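Local coordinates for protein cyanoglobin (Synechocystis sp., PDB 1S69) that binds one heme per chain, forms a very stable complex with oxygen, and here carries cyanide on the heme iron, at residues 82-87 and 115-120; 68-73 and 119-124; 22-27 and 91-96. All coordinates share one frame; numbering follows the deposited sequence.

Three helix contacts of one small 2-on-2 globin are described. Interactions 1 and 2 both use helix 115-121, share Arg119 and Asp120, and both touch the heme. Their centres lie about 9 Å apart, and Phe84 of the first packs on Val121 of the second. Interaction 3 uses helix 81-98 again, further along than interaction 1, and joins it to helix 10-26; its centre is about 16 Å from that of interaction 1 and about 21 Å from that of interaction 2. In chain order the segments run 22-27, 68-73, 82-87, 91-96, 115-120 and 119-124. Helix 81-98 thus reaches from the heme edge to helix 10-26, whose Tyr22 hydrogen-bonds the iron-bound cyanide.

Interaction 1 of 3, residues 82-87 and 115-120; sequences EHFDAV and PAHKRD. With HEM (protoporphyrin IX containing Fe), chain D.
The covalent heme attachment of this group I truncated globin lies at the contact between helices 81-98 and 115-121, where Phe84 packs against Lys118 and His117. The short segments run at 132° to each other, and their axes come no nearer than 11.3 Å. Side chains therefore bridge the distance. The Phe84 ring reaches across with CG anti to the backbone N (chi1 -172°). The aliphatic part of Lys118 lies over one face of this ring. Lys118 CG sits 3.7 Å from the Phe84 ring centroid, almost on the ring normal, in a CH-pi contact. Lys118 CB also comes 3.6 Å from Phe84 CZ.

At the edge of the Phe84 ring, CE1 meets His117 CD2 at 3.7 Å. The two rings are oblique, their planes 48° apart. His117 turns NE2 to the heme, where it is bonded to HEM CAB, modelled at 2.0 Å, which is stretched for a covalent bond. CAB lies at the edge of the imidazole, near its plane. His117 ND1 is hydrogen-bonded to a citrate, probably from the crystallisation liquor.

Beyond the ring the Lys118 chain runs on extended and carries NZ toward Asp85. The charges stop short of a salt bridge, with Lys118 NZ 4.4 Å from Asp85 OD1. One water fills the step: it accepts from Lys118 NZ and donates to Asp85 OD1. On the heme side, Val87 CG2 rests 3.6 Å from HEM CMC, and the backbone of Phe84 also borders this methyl. His83 stacks edge-to-face with Phe34 nearby. Phe84 and Val87 line one side of the heme edge, while His117 fixes the former vinyl group of the heme at CAB. This is the histidine-heme crosslink of GlbN, set in the heme pocket of the 2-on-2 globin fold.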
loop_
_atom_site.group_PDB
_atom_site.type_symbol
_atom_site.label_atom_id
_atom_site.label_comp_id
_atom_site.label_asym_id
_atom_site.label_seq_id
_atom_site.Cartn_x
_atom_site.Cartn_y
_atom_site.Cartn_z
ATOM N N GLU A 82 -11.864 2.584 8.550
ATOM C CA GLU A 82 -12.396 3.217 7.344
ATOM C C GLU A 82 -11.281 3.748 6.447
ATOM O O GLU A 82 -11.359 3.613 5.239
ATOM C CB GLU A 82 -13.291 4.404 7.687
ATOM C CG GLU A 82 -14.200 4.110 8.846
ATOM C CD GLU A 82 -15.318 3.161 8.494
ATOM O OE1 GLU A 82 -15.128 1.874 8.514
ATOM O OE2 GLU A 82 -16.402 3.740 8.222
ATOM N N HIS A 83 -10.280 4.389 7.057
ATOM C CA HIS A 83 -9.070 4.839 6.344
ATOM C C HIS A 83 -8.346 3.650 5.765
ATOM O O HIS A 83 -7.916 3.694 4.634
ATOM C CB HIS A 83 -8.128 5.537 7.321
ATOM C CG HIS A 83 -8.787 6.655 8.046
ATOM N ND1 HIS A 83 -8.719 6.831 9.412
ATOM C CD2 HIS A 83 -9.580 7.640 7.567
ATOM C CE1 HIS A 83 -9.431 7.890 9.733
ATOM N NE2 HIS A 83 -9.976 8.383 8.630
ATOM N N PHE A 84 -8.147 2.604 6.571
ATOM C CA PHE A 84 -7.548 1.347 6.076
ATOM C C PHE A 84 -8.279 0.799 4.807
ATOM O O PHE A 84 -7.655 0.416 3.787
ATOM C CB PHE A 84 -7.545 0.320 7.211
ATOM C CG PHE A 84 -6.770 -0.946 6.860
ATOM C CD1 PHE A 84 -5.405 -1.049 7.166
ATOM C CD2 PHE A 84 -7.399 -1.997 6.186
ATOM C CE1 PHE A 84 -4.683 -2.179 6.823
ATOM C CE2 PHE A 84 -6.682 -3.180 5.822
ATOM C CZ PHE A 84 -5.327 -3.271 6.156
ATOM N N ASP A 85 -9.603 0.725 4.882
ATOM C CA ASP A 85 -10.361 0.229 3.750
ATOM C C ASP A 85 -10.252 1.154 2.512
ATOM O O ASP A 85 -10.231 0.654 1.398
ATOM C CB ASP A 85 -11.830 0.097 4.152
ATOM C CG ASP A 85 -12.064 -1.014 5.113
ATOM O OD1 ASP A 85 -11.282 -1.988 5.245
ATOM O OD2 ASP A 85 -13.028 -0.975 5.850
ATOM N N ALA A 86 -10.192 2.485 2.724
ATOM C CA ALA A 86 -9.936 3.458 1.641
ATOM C C ALA A 86 -8.585 3.203 0.916
ATOM O O ALA A 86 -8.500 3.284 -0.314
ATOM C CB ALA A 86 -10.001 4.934 2.155
ATOM N N VAL A 87 -7.550 2.889 1.701
ATOM C CA VAL A 87 -6.233 2.621 1.140
ATOM C C VAL A 87 -6.292 1.343 0.283
ATOM O O VAL A 87 -5.783 1.338 -0.826
ATOM C CB VAL A 87 -5.162 2.556 2.256
ATOM C CG1 VAL A 87 -3.950 1.686 1.845
ATOM C CG2 VAL A 87 -4.720 3.970 2.586
ATOM N N PRO A 115 -5.147 -9.745 8.260
ATOM C CA PRO A 115 -5.102 -9.313 9.659
ATOM C C PRO A 115 -3.708 -8.961 10.192
ATOM O O PRO A 115 -3.597 -8.009 10.949
ATOM C CB PRO A 115 -5.618 -10.553 10.430
ATOM C CG PRO A 115 -6.566 -11.203 9.476
ATOM C CD PRO A 115 -5.968 -10.964 8.077
ATOM N N ALA A 116 -2.682 -9.721 9.842
ATOM C CA ALA A 116 -1.318 -9.388 10.298
ATOM C C ALA A 116 -0.860 -8.015 9.761
ATOM O O ALA A 116 -0.020 -7.346 10.378
ATOM C CB ALA A 116 -0.317 -10.472 9.889
ATOM N N HIS A 117 -1.405 -7.602 8.611
ATOM C CA HIS A 117 -1.187 -6.243 8.143
ATOM C C HIS A 117 -2.081 -5.189 8.836
ATOM O O HIS A 117 -1.595 -4.208 9.405
ATOM C CB HIS A 117 -1.383 -6.180 6.624
ATOM C CG HIS A 117 -1.018 -4.846 6.079
ATOM N ND1 HIS A 117 0.237 -4.303 6.252
ATOM C CD2 HIS A 117 -1.751 -3.919 5.435
ATOM C CE1 HIS A 117 0.273 -3.114 5.688
ATOM N NE2 HIS A 117 -0.928 -2.854 5.198
ATOM N N LYS A 118 -3.406 -5.414 8.780
ATOM C CA LYS A 118 -4.408 -4.507 9.381
ATOM C C LYS A 118 -4.178 -4.220 10.878
ATOM O O LYS A 118 -4.270 -3.066 11.296
ATOM C CB LYS A 118 -5.808 -5.073 9.204
ATOM C CG LYS A 118 -6.904 -4.037 9.498
ATOM C CD LYS A 118 -8.276 -4.558 9.238
ATOM C CE LYS A 118 -9.288 -3.460 9.609
ATOM N NZ LYS A 118 -10.681 -3.914 9.158
ATOM N N ARG A 119 -3.954 -5.276 11.694
ATOM C CA ARG A 119 -3.801 -5.112 13.144
ATOM C C ARG A 119 -2.584 -4.242 13.453
ATOM O O ARG A 119 -2.600 -3.420 14.343
ATOM C CB ARG A 119 -3.613 -6.475 13.814
ATOM C CG ARG A 119 -4.883 -7.278 13.911
ATOM C CD ARG A 119 -5.667 -6.784 15.021
ATOM N NE ARG A 119 -6.944 -7.456 15.086
ATOM C CZ ARG A 119 -7.554 -7.766 16.199
ATOM N NH1 ARG A 119 -6.993 -7.491 17.375
ATOM N NH2 ARG A 119 -8.715 -8.402 16.121
ATOM N N ASP A 120 -1.499 -4.459 12.723
ATOM C CA ASP A 120 -0.275 -3.680 12.987
ATOM C C ASP A 120 -0.403 -2.220 12.537
ATOM O O ASP A 120 -0.152 -1.304 13.340
ATOM C CB ASP A 120 0.926 -4.370 12.357
ATOM C CG ASP A 120 1.505 -5.472 13.264
ATOM O OD1 ASP A 120 1.578 -5.336 14.496
ATOM O OD2 ASP A 120 1.945 -6.516 12.777
HETATM C CHA HEM D . 4.050 4.953 5.874
HETATM C CHB HEM D . 2.819 0.650 3.909
HETATM C CHC HEM D . -1.771 1.380 5.296
HETATM C CHD HEM D . -0.660 6.098 5.799
HETATM C C1A HEM D . 4.110 3.686 5.277
HETATM C C2A HEM D . 5.320 3.029 4.821
HETATM C C3A HEM D . 4.985 1.875 4.254
HETATM C C4A HEM D . 3.561 1.733 4.326
HETATM C CMA HEM D . 5.973 0.869 3.596
HETATM C CAA HEM D . 6.725 3.663 4.968
HETATM C CBA HEM D . 7.351 2.914 6.158
HETATM C CGA HEM D . 8.833 3.145 6.424
HETATM O O1A HEM D . 9.058 4.204 6.997
HETATM O O2A HEM D . 9.766 2.299 6.123
HETATM C C1B HEM D . 1.476 0.481 4.172
HETATM C C2B HEM D . 0.756 -0.692 3.814
HETATM C C3B HEM D . -0.533 -0.526 4.223
HETATM C C4B HEM D . -0.620 0.801 4.807
HETATM C CMB HEM D . 1.417 -1.933 3.117
HETATM C CAB HEM D . -1.821 -1.435 4.066
HETATM C CBB HEM D . -2.198 -2.093 2.924
HETATM C C1C HEM D . -1.866 2.753 5.554
HETATM C C2C HEM D . -3.100 3.452 5.816
HETATM C C3C HEM D . -2.766 4.760 5.909
HETATM C C4C HEM D . -1.348 4.917 5.720
HETATM C CMC HEM D . -4.486 2.711 5.945
HETATM C CAC HEM D . -3.626 6.015 6.152
HETATM C CBC HEM D . -4.716 6.194 5.420
HETATM C C1D HEM D . 0.693 6.225 5.885
HETATM C C2D HEM D . 1.381 7.436 6.177
HETATM C C3D HEM D . 2.821 7.043 6.223
HETATM C C4D HEM D . 2.890 5.655 5.969
HETATM C CMD HEM D . 0.810 8.837 6.402
HETATM C CAD HEM D . 4.021 7.933 6.471
HETATM C CBD HEM D . 4.006 7.971 8.001
HETATM C CGD HEM D . 4.784 9.154 8.482
HETATM O O1D HEM D . 5.996 9.037 8.594
HETATM O O2D HEM D . 4.211 10.212 8.766
HETATM N NA HEM D . 3.069 2.874 4.920
HETATM N NB HEM D . 0.610 1.409 4.766
HETATM N NC HEM D . -0.842 3.675 5.511
HETATM N ND HEM D . 1.609 5.174 5.796
HETATM FE FE HEM D . 1.124 3.304 5.253
HETATM O O HOH W 1 -10.990 -4.160 6.609
#

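Interaction 2 of 3, residues 68-73 and 119-124; sequences EAHKEL and RDVLNQ. With HEM (protoporphyrin IX containing Fe), chain D.
His70 keeps CG anti to its carbonyl carbon (chi1 -60°), and Val121 keeps CG1 anti to its backbone N (chi1 167°); these torsions bring that methyl over the imidazole. Val121 CG1 lies 4.0 Å from the His70 ring centroid, a CH-pi contact over one face, offset toward the rim. The same methyl, Val121 CG1, is 3.7 Å from HEM CHC, so it fills the angle where the ring stands on the porphyrin. His70 CB also touches the backbone Val121 O at 3.2 Å.

The ring is held at both nitrogens. His70 NE2 binds the heme iron at 2.1 Å, and ND1 is hydrogen-bonded to Met66 O one turn back. With the valine on its face, these bonds probably fix the ring's rotation. The ND1 bond would probably make the imidazole a stronger donor to the iron.

Further out, Asn123 OD1 rests 3.5 Å from Lys71 CA. Asn123 has positive phi and ends helix 115-121 in a Schellman motif. Asn123 ND2 bonds Arg67 O, and also Val121 O at 3.2 Å, from above the carbonyl plane. The C-terminal helix end thus backs the proximal histidine site of the globin fold.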
loop_
_atom_site.group_PDB
_atom_site.type_symbol
_atom_site.label_atom_id
_atom_site.label_comp_id
_atom_site.label_asym_id
_atom_site.label_seq_id
_atom_site.Cartn_x
_atom_site.Cartn_y
_atom_site.Cartn_z
ATOM N N GLU A 68 5.053 0.372 13.960
ATOM C CA GLU A 68 5.764 1.597 14.313
ATOM C C GLU A 68 5.550 2.667 13.217
ATOM O O GLU A 68 5.466 3.861 13.520
ATOM C CB GLU A 68 7.294 1.338 14.524
ATOM C CG GLU A 68 8.026 0.906 13.229
ATOM C CD GLU A 68 9.472 0.437 13.492
ATOM O OE1 GLU A 68 10.096 0.933 14.462
ATOM O OE2 GLU A 68 9.978 -0.434 12.787
ATOM N N ALA A 69 5.467 2.238 11.948
ATOM C CA ALA A 69 5.308 3.165 10.835
ATOM C C ALA A 69 4.033 4.015 10.981
ATOM O O ALA A 69 4.026 5.179 10.590
ATOM C CB ALA A 69 5.277 2.414 9.545
ATOM N N HIS A 70 2.961 3.416 11.526
ATOM C CA HIS A 70 1.625 4.051 11.516
ATOM C C HIS A 70 1.190 4.514 12.883
ATOM O O HIS A 70 0.149 5.077 12.998
ATOM C CB HIS A 70 0.578 3.156 10.869
ATOM C CG HIS A 70 0.904 2.830 9.442
ATOM N ND1 HIS A 70 1.641 1.721 9.082
ATOM C CD2 HIS A 70 0.688 3.524 8.300
ATOM C CE1 HIS A 70 1.783 1.686 7.763
ATOM N NE2 HIS A 70 1.281 2.799 7.278
ATOM N N LYS A 71 2.040 4.278 13.894
ATOM C CA LYS A 71 1.702 4.534 15.298
ATOM C C LYS A 71 1.208 5.980 15.558
ATOM O O LYS A 71 0.172 6.181 16.183
ATOM C CB LYS A 71 2.953 4.278 16.188
ATOM C CG LYS A 71 2.697 4.627 17.662
ATOM C CD LYS A 71 3.990 4.476 18.421
ATOM C CE LYS A 71 3.685 3.901 19.776
ATOM N NZ LYS A 71 4.009 4.882 20.786
ATOM N N GLU A 72 1.984 6.962 15.061
ATOM C CA GLU A 72 1.684 8.360 15.301
ATOM C C GLU A 72 0.367 8.761 14.643
ATOM O O GLU A 72 -0.393 9.610 15.195
ATOM C CB GLU A 72 2.875 9.211 14.854
ATOM C CG GLU A 72 2.844 10.660 15.290
ATOM C CD GLU A 72 1.994 11.573 14.400
ATOM O OE1 GLU A 72 1.694 11.239 13.199
ATOM O OE2 GLU A 72 1.592 12.653 14.926
ATOM N N LEU A 73 0.041 8.108 13.522
ATOM C CA LEU A 73 -1.250 8.352 12.819
ATOM C C LEU A 73 -2.438 7.852 13.663
ATOM O O LEU A 73 -3.448 8.509 13.780
ATOM C CB LEU A 73 -1.284 7.652 11.475
ATOM C CG LEU A 73 -0.078 7.841 10.535
ATOM C CD1 LEU A 73 -0.385 6.958 9.273
ATOM C CD2 LEU A 73 0.087 9.351 10.175
ATOM N N ARG A 119 -3.954 -5.276 11.694
ATOM C CA ARG A 119 -3.801 -5.112 13.144
ATOM C C ARG A 119 -2.584 -4.242 13.453
ATOM O O ARG A 119 -2.600 -3.420 14.343
ATOM C CB ARG A 119 -3.613 -6.475 13.814
ATOM C CG ARG A 119 -4.883 -7.278 13.911
ATOM C CD ARG A 119 -5.667 -6.784 15.021
ATOM N NE ARG A 119 -6.944 -7.456 15.086
ATOM C CZ ARG A 119 -7.554 -7.766 16.199
ATOM N NH1 ARG A 119 -6.993 -7.491 17.375
ATOM N NH2 ARG A 119 -8.715 -8.402 16.121
ATOM N N ASP A 120 -1.499 -4.459 12.723
ATOM C CA ASP A 120 -0.275 -3.680 12.987
ATOM C C ASP A 120 -0.403 -2.220 12.537
ATOM O O ASP A 120 -0.152 -1.304 13.340
ATOM C CB ASP A 120 0.926 -4.370 12.357
ATOM C CG ASP A 120 1.505 -5.472 13.264
ATOM O OD1 ASP A 120 1.578 -5.336 14.496
ATOM O OD2 ASP A 120 1.945 -6.516 12.777
ATOM N N VAL A 121 -0.846 -2.011 11.304
ATOM C CA VAL A 121 -1.074 -0.677 10.770
ATOM C C VAL A 121 -1.973 0.085 11.738
ATOM O O VAL A 121 -1.684 1.218 12.136
ATOM C CB VAL A 121 -1.745 -0.722 9.330
ATOM C CG1 VAL A 121 -2.263 0.669 8.918
ATOM C CG2 VAL A 121 -0.764 -1.235 8.229
ATOM N N LEU A 122 -3.098 -0.519 12.117
ATOM C CA LEU A 122 -4.021 0.201 13.013
ATOM C C LEU A 122 -3.641 0.126 14.509
ATOM O O LEU A 122 -4.339 0.671 15.364
ATOM C CB LEU A 122 -5.481 -0.304 12.773
ATOM C CG LEU A 122 -6.027 -0.092 11.342
ATOM C CD1 LEU A 122 -7.401 -0.692 11.198
ATOM C CD2 LEU A 122 -5.999 1.412 10.924
ATOM N N ASN A 123 -2.549 -0.584 14.831
ATOM C CA ASN A 123 -2.023 -0.632 16.199
ATOM C C ASN A 123 -3.100 -1.238 17.132
ATOM O O ASN A 123 -3.372 -0.701 18.217
ATOM C CB ASN A 123 -1.669 0.775 16.707
ATOM C CG ASN A 123 -0.297 1.274 16.191
ATOM O OD1 ASN A 123 0.441 1.786 16.993
ATOM N ND2 ASN A 123 0.014 1.158 14.881
ATOM N N GLN A 124 -3.774 -2.255 16.630
ATOM C CA GLN A 124 -4.861 -2.878 17.354
ATOM C C GLN A 124 -4.386 -4.145 18.091
ATOM O O GLN A 124 -5.260 -4.698 18.802
ATOM C CB GLN A 124 -5.883 -3.351 16.397
ATOM C CG GLN A 124 -6.777 -2.312 15.875
ATOM C CD GLN A 124 -7.606 -2.846 14.743
ATOM O OE1 GLN A 124 -7.255 -3.870 14.090
ATOM N NE2 GLN A 124 -8.665 -2.144 14.439
ATOM O OXT GLN A 124 -3.238 -4.594 17.906
HETATM C CHA HEM D . 4.050 4.953 5.874
HETATM C CHB HEM D . 2.819 0.650 3.909
HETATM C CHC HEM D . -1.771 1.380 5.296
HETATM C CHD HEM D . -0.660 6.098 5.799
HETATM C C1A HEM D . 4.110 3.686 5.277
HETATM C C2A HEM D . 5.320 3.029 4.821
HETATM C C3A HEM D . 4.985 1.875 4.254
HETATM C C4A HEM D . 3.561 1.733 4.326
HETATM C CMA HEM D . 5.973 0.869 3.596
HETATM C CAA HEM D . 6.725 3.663 4.968
HETATM C CBA HEM D . 7.351 2.914 6.158
HETATM C CGA HEM D . 8.833 3.145 6.424
HETATM O O1A HEM D . 9.058 4.204 6.997
HETATM O O2A HEM D . 9.766 2.299 6.123
HETATM C C1B HEM D . 1.476 0.481 4.172
HETATM C C2B HEM D . 0.756 -0.692 3.814
HETATM C C3B HEM D . -0.533 -0.526 4.223
HETATM C C4B HEM D . -0.620 0.801 4.807
HETATM C CMB HEM D . 1.417 -1.933 3.117
HETATM C CAB HEM D . -1.821 -1.435 4.066
HETATM C CBB HEM D . -2.198 -2.093 2.924
HETATM C C1C HEM D . -1.866 2.753 5.554
HETATM C C2C HEM D . -3.100 3.452 5.816
HETATM C C3C HEM D . -2.766 4.760 5.909
HETATM C C4C HEM D . -1.348 4.917 5.720
HETATM C CMC HEM D . -4.486 2.711 5.945
HETATM C CAC HEM D . -3.626 6.015 6.152
HETATM C CBC HEM D . -4.716 6.194 5.420
HETATM C C1D HEM D . 0.693 6.225 5.885
HETATM C C2D HEM D . 1.381 7.436 6.177
HETATM C C3D HEM D . 2.821 7.043 6.223
HETATM C C4D HEM D . 2.890 5.655 5.969
HETATM C CMD HEM D . 0.810 8.837 6.402
HETATM C CAD HEM D . 4.021 7.933 6.471
HETATM C CBD HEM D . 4.006 7.971 8.001
HETATM C CGD HEM D . 4.784 9.154 8.482
HETATM O O1D HEM D . 5.996 9.037 8.594
HETATM O O2D HEM D . 4.211 10.212 8.766
HETATM N NA HEM D . 3.069 2.874 4.920
HETATM N NB HEM D . 0.610 1.409 4.766
HETATM N NC HEM D . -0.842 3.675 5.511
HETATM N ND HEM D . 1.609 5.174 5.796
HETATM FE FE HEM D . 1.124 3.304 5.253
#

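Interaction 3 of 3, residues 22-27 and 91-96; sequences YERVLQ and LLATLK. With CYN (cyanide ion), chain C.
Arg24 lays one face of its guanidinium over the methyl of Ala93, with Ala93 CB 3.7 Å from Arg24 NH1. This contact joins helix 10-26 to helix 81-98 in the 2-on-2 globin fold. It is small, burying 140 Å² in all, and is partly open to the surface. The arginine leaves its helix with CG anti to the backbone N and bends at chi3 (-56°). The bend turns NE toward Thr94. Arg24 NE donates to Thr94 OG1 at 3.1 Å, with an N-H...O angle of 144°. The hydroxyl oxygen lies near the guanidinium plane, tilted 18° out of it. Thr94 OG1 is also hydrogen-bonded to Asp90 O, one turn back in its own helix, so two bonds hold it.

The far end of the guanidinium has a second partner: NH2 forms a salt bridge with Glu97. The group thus has a carboxylate, a hydroxyl and a methyl around it, all from helix 81-98. With an alanine here, Glu97 would probably lose its charge partner, Thr94 OG1 the N-H from this side, and the Ala93 methyl its cover.

Tyr22 starts the same helical turn but faces the other way, into the distal pocket. Gln43 NE2 is hydrogen-bonded to its hydroxyl. At the edge of the Tyr22 ring, in its plane, Tyr22 OH donates to the cyanide N in a very short bond of 2.5 Å.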
loop_
_atom_site.group_PDB
_atom_site.type_symbol
_atom_site.label_atom_id
_atom_site.label_comp_id
_atom_site.label_asym_id
_atom_site.label_seq_id
_atom_site.Cartn_x
_atom_site.Cartn_y
_atom_site.Cartn_z
ATOM N N TYR A 22 -0.498 6.708 -5.210
ATOM C CA TYR A 22 -0.383 7.930 -4.456
ATOM C C TYR A 22 -1.059 9.098 -5.125
ATOM O O TYR A 22 -1.643 9.953 -4.445
ATOM C CB TYR A 22 1.051 8.224 -4.045
ATOM C CG TYR A 22 1.465 7.304 -2.889
ATOM C CD1 TYR A 22 0.742 7.328 -1.663
ATOM C CD2 TYR A 22 2.491 6.323 -3.054
ATOM C CE1 TYR A 22 1.056 6.453 -0.616
ATOM C CE2 TYR A 22 2.812 5.441 -1.998
ATOM C CZ TYR A 22 2.070 5.508 -0.794
ATOM O OH TYR A 22 2.336 4.664 0.260
ATOM N N GLU A 23 -1.050 9.126 -6.463
ATOM C CA GLU A 23 -1.897 10.090 -7.157
ATOM C C GLU A 23 -3.343 9.947 -6.754
ATOM O O GLU A 23 -3.989 10.951 -6.469
ATOM C CB GLU A 23 -1.764 10.013 -8.702
ATOM C CG GLU A 23 -0.420 10.565 -9.096
ATOM C CD GLU A 23 -0.138 10.415 -10.587
ATOM O OE1 GLU A 23 -1.095 10.132 -11.366
ATOM O OE2 GLU A 23 1.055 10.567 -10.934
ATOM N N ARG A 24 -3.834 8.716 -6.713
ATOM C CA ARG A 24 -5.211 8.448 -6.353
ATOM C C ARG A 24 -5.454 8.820 -4.863
ATOM O O ARG A 24 -6.465 9.502 -4.549
ATOM C CB ARG A 24 -5.548 6.988 -6.596
ATOM C CG ARG A 24 -7.036 6.580 -6.272
ATOM C CD ARG A 24 -7.339 5.160 -6.698
ATOM N NE ARG A 24 -7.062 4.916 -8.127
ATOM C CZ ARG A 24 -7.968 4.997 -9.126
ATOM N NH1 ARG A 24 -9.228 5.330 -8.879
ATOM N NH2 ARG A 24 -7.603 4.752 -10.385
ATOM N N VAL A 25 -4.566 8.358 -3.967
ATOM C CA VAL A 25 -4.635 8.666 -2.530
ATOM C C VAL A 25 -4.700 10.185 -2.251
ATOM O O VAL A 25 -5.472 10.632 -1.410
ATOM C CB VAL A 25 -3.429 8.040 -1.783
ATOM C CG1 VAL A 25 -3.250 8.679 -0.348
ATOM C CG2 VAL A 25 -3.591 6.503 -1.734
ATOM N N LEU A 26 -3.870 10.977 -2.942
ATOM C CA LEU A 26 -3.833 12.426 -2.657
ATOM C C LEU A 26 -5.078 13.187 -3.158
ATOM O O LEU A 26 -5.342 14.322 -2.761
ATOM C CB LEU A 26 -2.538 13.062 -3.162
ATOM C CG LEU A 26 -1.309 13.270 -2.250
ATOM C CD1 LEU A 26 -1.104 12.442 -0.979
ATOM C CD2 LEU A 26 -0.043 13.266 -3.109
ATOM N N GLN A 27 -5.869 12.519 -3.970
ATOM C CA GLN A 27 -7.183 13.017 -4.372
ATOM C C GLN A 27 -8.329 12.407 -3.603
ATOM O O GLN A 27 -9.478 12.713 -3.887
ATOM C CB GLN A 27 -7.413 12.875 -5.887
ATOM C CG GLN A 27 -6.338 13.625 -6.745
ATOM C CD GLN A 27 -6.023 15.088 -6.300
ATOM O OE1 GLN A 27 -6.922 15.860 -6.053
ATOM N NE2 GLN A 27 -4.730 15.442 -6.233
ATOM N N LEU A 91 -5.756 1.123 -3.754
ATOM C CA LEU A 91 -4.709 0.293 -4.361
ATOM C C LEU A 91 -5.320 -0.594 -5.456
ATOM O O LEU A 91 -4.739 -0.763 -6.550
ATOM C CB LEU A 91 -3.975 -0.550 -3.306
ATOM C CG LEU A 91 -2.903 -1.513 -3.827
ATOM C CD1 LEU A 91 -1.763 -0.728 -4.558
ATOM C CD2 LEU A 91 -2.323 -2.386 -2.685
ATOM N N LEU A 92 -6.444 -1.209 -5.139
ATOM C CA LEU A 92 -7.045 -2.190 -6.049
ATOM C C LEU A 92 -7.647 -1.498 -7.271
ATOM O O LEU A 92 -7.560 -2.039 -8.379
ATOM C CB LEU A 92 -8.058 -3.069 -5.327
ATOM C CG LEU A 92 -7.538 -3.877 -4.122
ATOM C CD1 LEU A 92 -8.696 -4.636 -3.552
ATOM C CD2 LEU A 92 -6.371 -4.803 -4.440
ATOM N N ALA A 93 -8.147 -0.278 -7.069
ATOM C CA ALA A 93 -8.682 0.586 -8.149
ATOM C C ALA A 93 -7.608 0.937 -9.130
ATOM O O ALA A 93 -7.843 0.847 -10.345
ATOM C CB ALA A 93 -9.320 1.886 -7.615
ATOM N N THR A 94 -6.426 1.288 -8.605
ATOM C CA THR A 94 -5.264 1.646 -9.407
ATOM C C THR A 94 -4.839 0.453 -10.286
ATOM O O THR A 94 -4.592 0.639 -11.499
ATOM C CB THR A 94 -4.115 2.079 -8.489
ATOM O OG1 THR A 94 -4.453 3.334 -7.878
ATOM C CG2 THR A 94 -2.793 2.296 -9.264
ATOM N N LEU A 95 -4.725 -0.728 -9.676
ATOM C CA LEU A 95 -4.416 -1.955 -10.422
ATOM C C LEU A 95 -5.456 -2.258 -11.513
ATOM O O LEU A 95 -5.070 -2.609 -12.609
ATOM C CB LEU A 95 -4.275 -3.151 -9.494
ATOM C CG LEU A 95 -3.134 -3.029 -8.491
ATOM C CD1 LEU A 95 -3.124 -4.233 -7.622
ATOM C CD2 LEU A 95 -1.788 -2.898 -9.168
ATOM N N LYS A 96 -6.751 -2.152 -11.203
ATOM C CA LYS A 96 -7.791 -2.320 -12.219
ATOM C C LYS A 96 -7.601 -1.341 -13.396
ATOM O O LYS A 96 -7.620 -1.710 -14.562
ATOM C CB LYS A 96 -9.158 -2.160 -11.607
ATOM C CG LYS A 96 -10.257 -2.404 -12.605
ATOM C CD LYS A 96 -11.556 -2.270 -11.926
ATOM C CE LYS A 96 -12.678 -2.890 -12.773
ATOM N NZ LYS A 96 -13.979 -2.739 -12.043
HETATM C C CYN C . 0.954 3.876 3.289
HETATM N N CYN C . 0.892 4.236 2.249
#